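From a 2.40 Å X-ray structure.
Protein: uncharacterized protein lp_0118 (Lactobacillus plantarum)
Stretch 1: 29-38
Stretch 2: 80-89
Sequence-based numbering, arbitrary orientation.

Stretch 1 29-38: LRVGMAVLLQ
Stretch 2 80-89: RLYGIVTVLD

Antiparallel pairing of two distant chain segments usually begins with the backbone, and the contact between residues 29-38 and 80-89 of lp_0118 is a compact example. Four main-chain hydrogen bonds hold it. Val35 and Gly83 form a hydrogen-bonded pair, with Val35 N donating to Gly83 O at 2.7 Å and Gly83 N returning to Val35 O at 3.2 Å, the latter nearly linear at 177°. Two residues back along the first stretch, Val85 N gives a 2.6 Å bond to Met33 O, while Gly32 N donates to Val85 O at 2.7 Å.

Between these bonded positions lies the non-hydrogen-bonded pair Ala34-Ile84, whose CA atoms approach to 4.2 Å, against 5.2 Å for the CA atoms of Val35 and Gly83. The close approach brings CA-H...O contacts: Ala34 CA is 3.2 Å from Gly83 O, and Ile84 CA is 3.3 Å from Met33 O. Strand 34-38 runs at 142° to strand 80-87, antiparallel but markedly twisted, and their axes come within 4.5 Å.

Before its strand, the first stretch makes a type II turn from Arg30 to Met33. Val31 (phi/psi -50/144) and Gly32 (78/10) occupy its central positions; the positive phi of Gly32 favours glycine. The turn leaves Gly32 N directed at Val85 O, so the pairing extends beyond the regular strand. From Met33 through Gln38 the backbone is extended, as it is from Arg80 to Ile84; Val85 follows at -54/116 and Thr86 at -97/-42.

Toward the other end, one water takes over the bridging. It accepts from Leu37 N and donates to Leu81 O, with its oxygen 2.7 Å from each of those atoms.

Packing is organised around Val85 (chi1 t), which has the largest area covered across the contact. Its CG2 lies 3.4 Å from CD1 of Leu29 (t, t) and 3.9 Å from CG1 of Val35 (m). Leu88 (t, p) extends this apolar patch, its CD1 lying 3.9 Å from Leu29 CD2 and its CB 3.9 Å from CG2 of Val31 (t). Ala34, Ile84 (m, t) and Tyr82 (chi1 p) direct their side chains to the sheet face opposite Val35.

Glycine at 83 suits the packing on the Val35 face: an ideal CB there would lie a tight 3.4 Å from Val35 CG2. Instead, CD1 of Leu37 (m, p) approaches Gly83 N to 3.7 Å, and Leu37 CD2 rests 3.9 Å from CB of Leu81 (m, p). Altogether the two stretches bury 635 Å².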

# COMPACT_ATOMS: atom_id res chain seq x y z
N LEU A 29 -21.34 -1.60 -8.64
CA LEU A 29 -21.55 -0.33 -7.96
C LEU A 29 -22.16 0.72 -8.87
O LEU A 29 -21.77 0.86 -10.03
CB LEU A 29 -20.22 0.17 -7.38
CG LEU A 29 -20.09 1.59 -6.82
CD1 LEU A 29 -18.83 1.68 -5.98
CD2 LEU A 29 -20.04 2.60 -7.96
N ARG A 30 -23.11 1.47 -8.33
CA ARG A 30 -23.78 2.54 -9.07
C ARG A 30 -23.77 3.81 -8.23
O ARG A 30 -23.78 3.75 -7.00
CB ARG A 30 -25.23 2.15 -9.38
CG ARG A 30 -25.49 1.77 -10.83
CD ARG A 30 -24.78 0.49 -11.25
NE ARG A 30 -24.88 0.26 -12.69
CZ ARG A 30 -24.40 -0.80 -13.32
NH1 ARG A 30 -23.78 -1.76 -12.64
NH2 ARG A 30 -24.54 -0.92 -14.64
N VAL A 31 -23.75 4.96 -8.89
CA VAL A 31 -23.74 6.24 -8.18
C VAL A 31 -24.86 6.26 -7.14
O VAL A 31 -25.94 5.71 -7.36
CB VAL A 31 -23.95 7.42 -9.16
CG1 VAL A 31 -23.96 8.74 -8.40
CG2 VAL A 31 -22.85 7.41 -10.20
N GLY A 32 -24.60 6.89 -6.00
CA GLY A 32 -25.60 6.97 -4.94
C GLY A 32 -25.74 5.69 -4.14
O GLY A 32 -26.66 5.54 -3.34
N MET A 33 -24.81 4.76 -4.35
CA MET A 33 -24.82 3.48 -3.64
C MET A 33 -23.87 3.58 -2.46
O MET A 33 -22.90 4.34 -2.50
CB MET A 33 -24.37 2.36 -4.59
CG MET A 33 -24.72 0.95 -4.14
SD MET A 33 -24.49 -0.25 -5.49
CE MET A 33 -24.90 -1.79 -4.64
N ALA A 34 -24.15 2.83 -1.40
CA ALA A 34 -23.28 2.86 -0.23
C ALA A 34 -22.11 1.89 -0.39
O ALA A 34 -22.21 0.91 -1.13
CB ALA A 34 -24.08 2.52 1.02
N VAL A 35 -21.01 2.18 0.30
CA VAL A 35 -19.82 1.33 0.27
C VAL A 35 -19.30 1.17 1.69
O VAL A 35 -19.54 2.01 2.55
CB VAL A 35 -18.70 1.92 -0.61
CG1 VAL A 35 -19.11 1.87 -2.08
CG2 VAL A 35 -18.40 3.36 -0.20
N LEU A 36 -18.58 0.07 1.92
CA LEU A 36 -18.03 -0.21 3.24
C LEU A 36 -16.59 0.29 3.38
O LEU A 36 -15.82 0.32 2.42
CB LEU A 36 -18.09 -1.71 3.50
CG LEU A 36 -19.47 -2.37 3.40
CD1 LEU A 36 -19.33 -3.87 3.49
CD2 LEU A 36 -20.38 -1.85 4.50
N LEU A 37 -16.22 0.69 4.60
CA LEU A 37 -14.88 1.18 4.88
C LEU A 37 -14.13 0.24 5.81
O LEU A 37 -14.72 -0.36 6.71
CB LEU A 37 -14.94 2.58 5.50
CG LEU A 37 -14.91 3.80 4.57
CD1 LEU A 37 -15.95 3.67 3.48
CD2 LEU A 37 -15.15 5.05 5.40
N GLN A 38 -12.82 0.12 5.59
CA GLN A 38 -11.99 -0.74 6.40
C GLN A 38 -10.68 -0.07 6.76
O GLN A 38 -9.91 0.34 5.89
CB GLN A 38 -11.69 -2.04 5.66
CG GLN A 38 -10.96 -3.07 6.52
CD GLN A 38 -10.64 -4.35 5.76
OE1 GLN A 38 -9.69 -4.41 4.98
NE2 GLN A 38 -11.46 -5.37 5.97
N ARG A 80 -18.16 4.48 13.67
CA ARG A 80 -18.55 3.64 12.54
C ARG A 80 -18.73 4.51 11.31
O ARG A 80 -19.65 5.32 11.23
CB ARG A 80 -19.84 2.88 12.88
CG ARG A 80 -19.71 1.97 14.09
CD ARG A 80 -20.93 1.08 14.29
NE ARG A 80 -21.19 0.23 13.12
CZ ARG A 80 -22.13 -0.70 13.06
NH1 ARG A 80 -22.92 -0.92 14.11
NH2 ARG A 80 -22.30 -1.42 11.96
N LEU A 81 -17.83 4.35 10.34
CA LEU A 81 -17.85 5.14 9.12
C LEU A 81 -18.13 4.35 7.85
O LEU A 81 -17.75 3.19 7.73
CB LEU A 81 -16.52 5.88 8.95
CG LEU A 81 -16.27 7.22 9.64
CD1 LEU A 81 -16.69 7.18 11.10
CD2 LEU A 81 -14.80 7.56 9.50
N TYR A 82 -18.79 5.00 6.91
CA TYR A 82 -19.09 4.38 5.63
C TYR A 82 -19.23 5.49 4.60
O TYR A 82 -19.20 6.67 4.94
CB TYR A 82 -20.36 3.55 5.69
CG TYR A 82 -21.61 4.36 5.93
CD1 TYR A 82 -21.90 4.88 7.19
CD2 TYR A 82 -22.51 4.60 4.89
CE1 TYR A 82 -23.06 5.62 7.41
CE2 TYR A 82 -23.67 5.34 5.10
CZ TYR A 82 -23.94 5.85 6.36
OH TYR A 82 -25.09 6.57 6.57
N GLY A 83 -19.39 5.11 3.34
CA GLY A 83 -19.53 6.11 2.30
C GLY A 83 -20.64 5.85 1.30
O GLY A 83 -21.18 4.75 1.21
N ILE A 84 -20.97 6.89 0.55
CA ILE A 84 -21.99 6.80 -0.48
C ILE A 84 -21.35 7.30 -1.78
O ILE A 84 -20.84 8.43 -1.83
CB ILE A 84 -23.22 7.66 -0.12
CG1 ILE A 84 -23.79 7.19 1.22
CG2 ILE A 84 -24.28 7.54 -1.20
CD1 ILE A 84 -24.87 8.08 1.76
N VAL A 85 -21.36 6.46 -2.80
CA VAL A 85 -20.79 6.83 -4.09
C VAL A 85 -21.39 8.15 -4.58
O VAL A 85 -22.59 8.23 -4.86
CB VAL A 85 -21.03 5.74 -5.15
CG1 VAL A 85 -20.37 6.12 -6.46
CG2 VAL A 85 -20.46 4.41 -4.68
N THR A 86 -20.54 9.16 -4.69
CA THR A 86 -20.97 10.48 -5.11
C THR A 86 -20.72 10.72 -6.61
O THR A 86 -21.57 11.28 -7.31
CB THR A 86 -20.25 11.57 -4.26
OG1 THR A 86 -21.23 12.48 -3.74
CG2 THR A 86 -19.21 12.32 -5.06
N VAL A 87 -19.55 10.29 -7.09
CA VAL A 87 -19.15 10.44 -8.50
C VAL A 87 -18.46 9.16 -8.95
O VAL A 87 -17.72 8.56 -8.18
CB VAL A 87 -18.17 11.61 -8.67
CG1 VAL A 87 -17.62 11.63 -10.09
CG2 VAL A 87 -18.88 12.91 -8.37
N LEU A 88 -18.69 8.73 -10.19
CA LEU A 88 -18.06 7.50 -10.64
C LEU A 88 -17.04 7.64 -11.77
O LEU A 88 -15.90 7.20 -11.60
CB LEU A 88 -19.15 6.52 -11.08
CG LEU A 88 -18.66 5.19 -11.66
CD1 LEU A 88 -17.89 4.40 -10.61
CD2 LEU A 88 -19.83 4.37 -12.19
N ASP A 89 -17.42 8.22 -12.91
CA ASP A 89 -16.48 8.37 -14.03
C ASP A 89 -15.77 7.03 -14.27
O ASP A 89 -14.54 6.96 -14.35
CB ASP A 89 -15.46 9.48 -13.76
CG ASP A 89 -16.08 10.86 -13.84
OD1 ASP A 89 -17.20 10.99 -14.37
OD2 ASP A 89 -15.51 11.88 -13.39
O HOH W 1 -18.03 0.80 6.57